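Side-chain contacts in 5-carboxyvanillate decarboxylase (Sphingomonas paucimobilis, PDB 4L6D), which probably removes a carboxyl group from 5-carboxyvanillate, using a manganese-bearing amidohydrolase fold: residues Met33-Asp38 with Pro44-Met49; Met209-Leu214 with Leu257-Tyr262. One frame throughout, in Å; residues are numbered along the deposited sequence.

Contact 1 (Met33-Asp38 with Pro44-Met49); sequences MILVRD and PARPAM. With VNL (4-hydroxy-3-methoxybenzoate), chain J.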
loop_
_atom_site.group_PDB
_atom_site.type_symbol
_atom_site.label_atom_id
_atom_site.label_comp_id
_atom_site.label_asym_id
_atom_site.label_seq_id
_atom_site.Cartn_x
_atom_site.Cartn_y
_atom_site.Cartn_z
ATOM N N MET A 33 -12.499 16.986 3.942
ATOM C CA MET A 33 -12.734 18.433 4.002
ATOM C C MET A 33 -11.604 19.250 3.380
ATOM O O MET A 33 -11.825 20.394 2.989
ATOM C CB MET A 33 -13.033 18.901 5.432
ATOM C CG MET A 33 -14.378 18.391 5.957
ATOM S SD MET A 33 -15.820 19.046 5.083
ATOM C CE MET A 33 -15.879 20.701 5.775
ATOM N N ILE A 34 -10.405 18.668 3.275
ATOM C CA ILE A 34 -9.310 19.351 2.596
ATOM C C ILE A 34 -9.667 19.551 1.118
ATOM O O ILE A 34 -9.688 20.681 0.634
ATOM C CB ILE A 34 -7.961 18.606 2.766
ATOM C CG1 ILE A 34 -7.547 18.598 4.241
ATOM C CG2 ILE A 34 -6.884 19.257 1.913
ATOM C CD1 ILE A 34 -6.288 17.778 4.549
ATOM N N LEU A 35 -9.967 18.459 0.419
ATOM C CA LEU A 35 -10.468 18.526 -0.955
ATOM C C LEU A 35 -11.707 19.415 -1.058
ATOM O O LEU A 35 -11.805 20.269 -1.944
ATOM C CB LEU A 35 -10.837 17.122 -1.445
ATOM C CG LEU A 35 -11.664 17.045 -2.728
ATOM C CD1 LEU A 35 -10.800 17.413 -3.912
ATOM C CD2 LEU A 35 -12.272 15.662 -2.895
ATOM N N VAL A 36 -12.665 19.210 -0.155
ATOM C CA VAL A 36 -13.951 19.889 -0.287
ATOM C C VAL A 36 -13.789 21.409 -0.171
ATOM O O VAL A 36 -14.369 22.161 -0.951
ATOM C CB VAL A 36 -15.004 19.319 0.685
ATOM C CG1 VAL A 36 -16.251 20.185 0.708
ATOM C CG2 VAL A 36 -15.356 17.886 0.276
ATOM N N ARG A 37 -12.957 21.864 0.760
ATOM C CA ARG A 37 -12.672 23.294 0.846
ATOM C C ARG A 37 -11.872 23.808 -0.353
ATOM O O ARG A 37 -12.139 24.917 -0.840
ATOM C CB ARG A 37 -11.977 23.636 2.161
ATOM C CG ARG A 37 -12.887 23.497 3.369
ATOM C CD ARG A 37 -12.208 24.051 4.609
ATOM N NE ARG A 37 -12.590 23.332 5.823
ATOM C CZ ARG A 37 -11.839 22.402 6.409
ATOM N NH1 ARG A 37 -10.657 22.073 5.902
ATOM N NH2 ARG A 37 -12.268 21.807 7.513
ATOM N N ASP A 38 -10.916 23.013 -0.843
ATOM C CA ASP A 38 -10.088 23.445 -1.967
ATOM C C ASP A 38 -10.904 23.623 -3.239
ATOM O O ASP A 38 -10.620 24.504 -4.046
ATOM C CB ASP A 38 -8.953 22.453 -2.236
ATOM C CG ASP A 38 -7.784 22.619 -1.280
ATOM O OD1 ASP A 38 -7.769 23.596 -0.500
ATOM O OD2 ASP A 38 -6.878 21.755 -1.314
ATOM N N PRO A 44 -11.820 29.126 -2.737
ATOM C CA PRO A 44 -11.208 27.877 -3.204
ATOM C C PRO A 44 -9.768 28.033 -3.694
ATOM O O PRO A 44 -9.465 28.948 -4.455
ATOM C CB PRO A 44 -12.125 27.455 -4.357
ATOM C CG PRO A 44 -12.668 28.746 -4.881
ATOM C CD PRO A 44 -12.826 29.641 -3.682
ATOM N N ALA A 45 -8.904 27.122 -3.260
ATOM C CA ALA A 45 -7.532 27.056 -3.746
ATOM C C ALA A 45 -7.466 26.502 -5.163
ATOM O O ALA A 45 -6.480 26.703 -5.866
ATOM C CB ALA A 45 -6.692 26.195 -2.815
ATOM N N ARG A 46 -8.513 25.782 -5.568
ATOM C CA ARG A 46 -8.575 25.165 -6.897
ATOM C C ARG A 46 -9.857 25.633 -7.587
ATOM O O ARG A 46 -10.786 24.838 -7.789
ATOM C CB ARG A 46 -8.526 23.627 -6.782
ATOM C CG ARG A 46 -7.247 23.118 -6.074
ATOM C CD ARG A 46 -7.283 21.622 -5.716
ATOM N NE ARG A 46 -7.036 20.748 -6.866
ATOM C CZ ARG A 46 -7.026 19.418 -6.811
ATOM N NH1 ARG A 46 -7.251 18.789 -5.663
ATOM N NH2 ARG A 46 -6.792 18.710 -7.911
ATOM N N PRO A 47 -9.913 26.927 -7.956
ATOM C CA PRO A 47 -11.179 27.544 -8.372
ATOM C C PRO A 47 -11.710 27.098 -9.742
ATOM O O PRO A 47 -12.897 27.283 -10.009
ATOM C CB PRO A 47 -10.843 29.037 -8.400
ATOM C CG PRO A 47 -9.381 29.074 -8.699
ATOM C CD PRO A 47 -8.794 27.888 -7.995
ATOM N N ALA A 48 -10.865 26.522 -10.589
ATOM C CA ALA A 48 -11.304 26.109 -11.926
ATOM C C ALA A 48 -11.973 24.742 -11.921
ATOM O O ALA A 48 -12.640 24.355 -12.886
ATOM C CB ALA A 48 -10.123 26.099 -12.890
ATOM N N MET A 49 -11.790 23.999 -10.837
ATOM C CA MET A 49 -12.168 22.592 -10.855
ATOM C C MET A 49 -13.672 22.316 -10.982
ATOM O O MET A 49 -14.064 21.397 -11.695
ATOM C CB MET A 49 -11.561 21.859 -9.659
ATOM C CG MET A 49 -11.698 20.352 -9.735
ATOM S SD MET A 49 -10.893 19.615 -11.177
ATOM C CE MET A 49 -9.180 19.572 -10.663
HETATM C C1 VNL J . -7.927 14.215 -7.269
HETATM C CO1 VNL J . -7.434 13.286 -8.195
HETATM C CO2 VNL J . -9.247 14.131 -6.782
HETATM C CM1 VNL J . -8.260 12.248 -8.665
HETATM C CM2 VNL J . -10.077 13.104 -7.224
HETATM O OM VNL J . -11.373 12.940 -6.807
HETATM C CZ VNL J . -9.571 12.135 -8.201
HETATM C CC VNL J . -7.038 15.341 -6.811
HETATM C CV VNL J . -11.943 13.841 -5.839
HETATM O O1 VNL J . -5.980 15.617 -7.437
HETATM O O2 VNL J . -7.411 16.036 -5.835
HETATM O O3 VNL J . -10.519 11.378 -8.830
HETATM O O HOH W 1 -6.838 19.468 -2.887
HETATM O O HOH W 2 -8.897 26.191 -0.440
#
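Asp38, in helix 33-40, meets the loop that follows at Pro44, their CA atoms 4.7 Å apart, and its carbonyl receives the chain as it turns back. Arg46 N donates to Asp38 O over 2.9 Å at an N-H...O angle of 151°. CB of Pro44 lies against that same oxygen, and from Arg46 to Met49 the loop makes a type I turn. The Asp38 side chain touches the loop at two points: its CB packs against CD of Arg46 at 3.9 Å, while OD1 comes near CB of Ala45. Two waters extend its reach, one linking OD1 to Ala45 N, the other linking OD2 to Arg46 NH1. The Arg46 chain bends at chi3, bringing its guanidinium edge-on to the vanillate carboxylate. Arg46 NH1 gives vanillate O2 a nearly straight bond of 2.8 Å (170°); the one from Arg46 NH2 to vanillate O1, at 3.2 Å, is weak. Leu35 CG is turned anti to the backbone N (chi1 167°), carrying CD1 to 4.2 Å from Arg46 NH1 and CD2 to 3.5 Å from CV, the ligand's methoxy carbon. Phe249 of the second subunit packs on Ala45 and Arg46. Helix and loop thus form one wall of the vanillate pocket: Leu35 offers hydrocarbon to the methoxy group, Arg46 pairs with the carboxylate, and Asp38, linked through water, is likely to steady the arginine's charge as a second-shell partner.

Contact 2 (Met209-Leu214 with Leu257-Tyr262); sequences MILSGL and LKPSEY
Ile210 rests its CG2 methyl against Pro259 and Tyr262 together, the three residues that bury most of the surface here. With CG2 anti to the backbone N, the methyl stands 4.0 Å from CA of Pro259 and equally far from Tyr262 CD2, which it meets obliquely; the two side chains run past each other in opposite directions. Leu211 adds a lighter touch, CD2 to CG of the Pro259 ring at 4.2 Å. Pro259 opens helix 259-266 just after Lys258, its N-cap, whose own N donates to Glu261 OE1 at 2.9 Å. One face of the Tyr262 ring carries CB of Leu257, 3.5 Å above the plane towards the rim. The phenol is anchored at its far end: Tyr262 OH accepts from Leu257 N at 2.9 Å and is hydrogen-bonded to Asp216, while Phe215 packs on both Ile210 and Tyr262. A leucine in place of Tyr262 would probably leave Leu257 N and Asp216 without their shared partner and uncover part of the Ile210 methyl. Between the segments the join is wholly apolar, a buried seam between the end of helix 197-211 and the start of helix 259-266, where shape does the fitting and the polar bonds at the phenol fix how the ring is held.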
loop_
_atom_site.group_PDB
_atom_site.type_symbol
_atom_site.label_atom_id
_atom_site.label_comp_id
_atom_site.label_asym_id
_atom_site.label_seq_id
_atom_site.Cartn_x
_atom_site.Cartn_y
_atom_site.Cartn_z
ATOM N N MET A 209 -12.664 -6.291 2.697
ATOM C CA MET A 209 -13.771 -6.964 2.006
ATOM C C MET A 209 -13.415 -8.408 1.693
ATOM O O MET A 209 -14.179 -9.330 1.987
ATOM C CB MET A 209 -14.143 -6.227 0.715
ATOM C CG MET A 209 -14.800 -4.864 0.948
ATOM S SD MET A 209 -14.870 -3.840 -0.537
ATOM C CE MET A 209 -16.203 -4.609 -1.455
ATOM N N ILE A 210 -12.234 -8.609 1.116
ATOM C CA ILE A 210 -11.803 -9.956 0.783
ATOM C C ILE A 210 -11.653 -10.835 2.025
ATOM O O ILE A 210 -12.210 -11.933 2.084
ATOM C CB ILE A 210 -10.484 -9.922 -0.002
ATOM C CG1 ILE A 210 -10.714 -9.271 -1.372
ATOM C CG2 ILE A 210 -9.909 -11.319 -0.175
ATOM C CD1 ILE A 210 -9.435 -8.966 -2.121
ATOM N N LEU A 211 -10.895 -10.364 3.009
ATOM C CA LEU A 211 -10.606 -11.185 4.181
ATOM C C LEU A 211 -11.831 -11.489 5.036
ATOM O O LEU A 211 -11.861 -12.505 5.732
ATOM C CB LEU A 211 -9.498 -10.557 5.041
ATOM C CG LEU A 211 -8.118 -10.502 4.378
ATOM C CD1 LEU A 211 -7.108 -9.876 5.331
ATOM C CD2 LEU A 211 -7.644 -11.880 3.924
ATOM N N SER A 212 -12.847 -10.628 4.964
ATOM C CA SER A 212 -14.065 -10.829 5.737
ATOM C C SER A 212 -14.963 -11.906 5.139
ATOM O O SER A 212 -15.921 -12.339 5.780
ATOM C CB SER A 212 -14.863 -9.532 5.847
ATOM O OG SER A 212 -15.463 -9.222 4.603
ATOM N N GLY A 213 -14.665 -12.331 3.910
ATOM C CA GLY A 213 -15.475 -13.343 3.250
ATOM C C GLY A 213 -16.663 -12.782 2.493
ATOM O O GLY A 213 -17.597 -13.511 2.159
ATOM N N LEU A 214 -16.618 -11.488 2.196
ATOM C CA LEU A 214 -17.726 -10.846 1.498
ATOM C C LEU A 214 -17.983 -11.525 0.155
ATOM O O LEU A 214 -19.120 -11.625 -0.291
ATOM C CB LEU A 214 -17.437 -9.355 1.296
ATOM C CG LEU A 214 -18.600 -8.520 0.753
ATOM C CD1 LEU A 214 -19.679 -8.330 1.816
ATOM C CD2 LEU A 214 -18.090 -7.166 0.242
ATOM N N LEU A 257 -11.775 -19.673 -1.225
ATOM C CA LEU A 257 -10.657 -19.462 -2.143
ATOM C C LEU A 257 -9.517 -18.752 -1.430
ATOM O O LEU A 257 -9.663 -18.302 -0.290
ATOM C CB LEU A 257 -11.085 -18.593 -3.329
ATOM C CG LEU A 257 -12.340 -18.986 -4.122
ATOM C CD1 LEU A 257 -12.578 -17.981 -5.240
ATOM C CD2 LEU A 257 -12.239 -20.390 -4.685
ATOM N N LYS A 258 -8.390 -18.625 -2.117
ATOM C CA LYS A 258 -7.283 -17.804 -1.614
ATOM C C LYS A 258 -7.575 -16.325 -1.875
ATOM O O LYS A 258 -8.291 -15.987 -2.824
ATOM C CB LYS A 258 -5.973 -18.172 -2.325
ATOM C CG LYS A 258 -5.519 -19.612 -2.146
ATOM C CD LYS A 258 -4.249 -19.885 -2.933
ATOM C CE LYS A 258 -3.893 -21.369 -2.869
ATOM N NZ LYS A 258 -2.756 -21.734 -3.767
ATOM N N PRO A 259 -7.010 -15.427 -1.054
ATOM C CA PRO A 259 -7.180 -13.984 -1.295
ATOM C C PRO A 259 -6.941 -13.553 -2.751
ATOM O O PRO A 259 -7.773 -12.822 -3.303
ATOM C CB PRO A 259 -6.165 -13.359 -0.332
ATOM C CG PRO A 259 -6.157 -14.323 0.829
ATOM C CD PRO A 259 -6.278 -15.697 0.204
ATOM N N SER A 260 -5.867 -14.024 -3.380
ATOM C CA SER A 260 -5.550 -13.601 -4.744
ATOM C C SER A 260 -6.566 -14.160 -5.729
ATOM O O SER A 260 -6.799 -13.577 -6.797
ATOM C CB SER A 260 -4.135 -14.030 -5.150
ATOM O OG SER A 260 -4.075 -15.431 -5.370
ATOM N N GLU A 261 -7.176 -15.287 -5.368
ATOM C CA GLU A 261 -8.211 -15.875 -6.214
ATOM C C GLU A 261 -9.500 -15.062 -6.205
ATOM O O GLU A 261 -10.142 -14.925 -7.244
ATOM C CB GLU A 261 -8.451 -17.352 -5.871
ATOM C CG GLU A 261 -7.237 -18.213 -6.217
ATOM C CD GLU A 261 -7.260 -19.602 -5.609
ATOM O OE1 GLU A 261 -8.098 -19.878 -4.727
ATOM O OE2 GLU A 261 -6.417 -20.435 -6.020
ATOM N N TYR A 262 -9.876 -14.514 -5.051
ATOM C CA TYR A 262 -10.942 -13.510 -5.040
ATOM C C TYR A 262 -10.559 -12.311 -5.877
ATOM O O TYR A 262 -11.395 -11.762 -6.599
ATOM C CB TYR A 262 -11.279 -13.038 -3.624
ATOM C CG TYR A 262 -11.856 -14.148 -2.799
ATOM C CD1 TYR A 262 -13.126 -14.649 -3.075
ATOM C CD2 TYR A 262 -11.115 -14.738 -1.784
ATOM C CE1 TYR A 262 -13.652 -15.687 -2.345
ATOM C CE2 TYR A 262 -11.632 -15.786 -1.046
ATOM C CZ TYR A 262 -12.903 -16.262 -1.332
ATOM O OH TYR A 262 -13.429 -17.318 -0.619
#

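In the fold
From the N terminus, strand 5-11 and helix 14-23 come first; contact 1 then closes a short loop, with five residues between its segments, joining helix 33-40 to the approach to helix 49-54. The chain next runs through the parallel strands and helices of the amidohydrolase barrel before contact 2 opens. That second loop is longer, 42 residues, and takes in strand 223-225 and helix 236-249 before helix 259-266 packs back on helix 197-211. The two loops follow in series, neither nesting nor crossing. Their centres lie 37 Å apart on opposite sides of the chain's centre, contact 1 in the wall of the vanillate pocket near the metal, contact 2 among outer helices, where Ser260 touches another bound vanillate, yet both touch the second subunit.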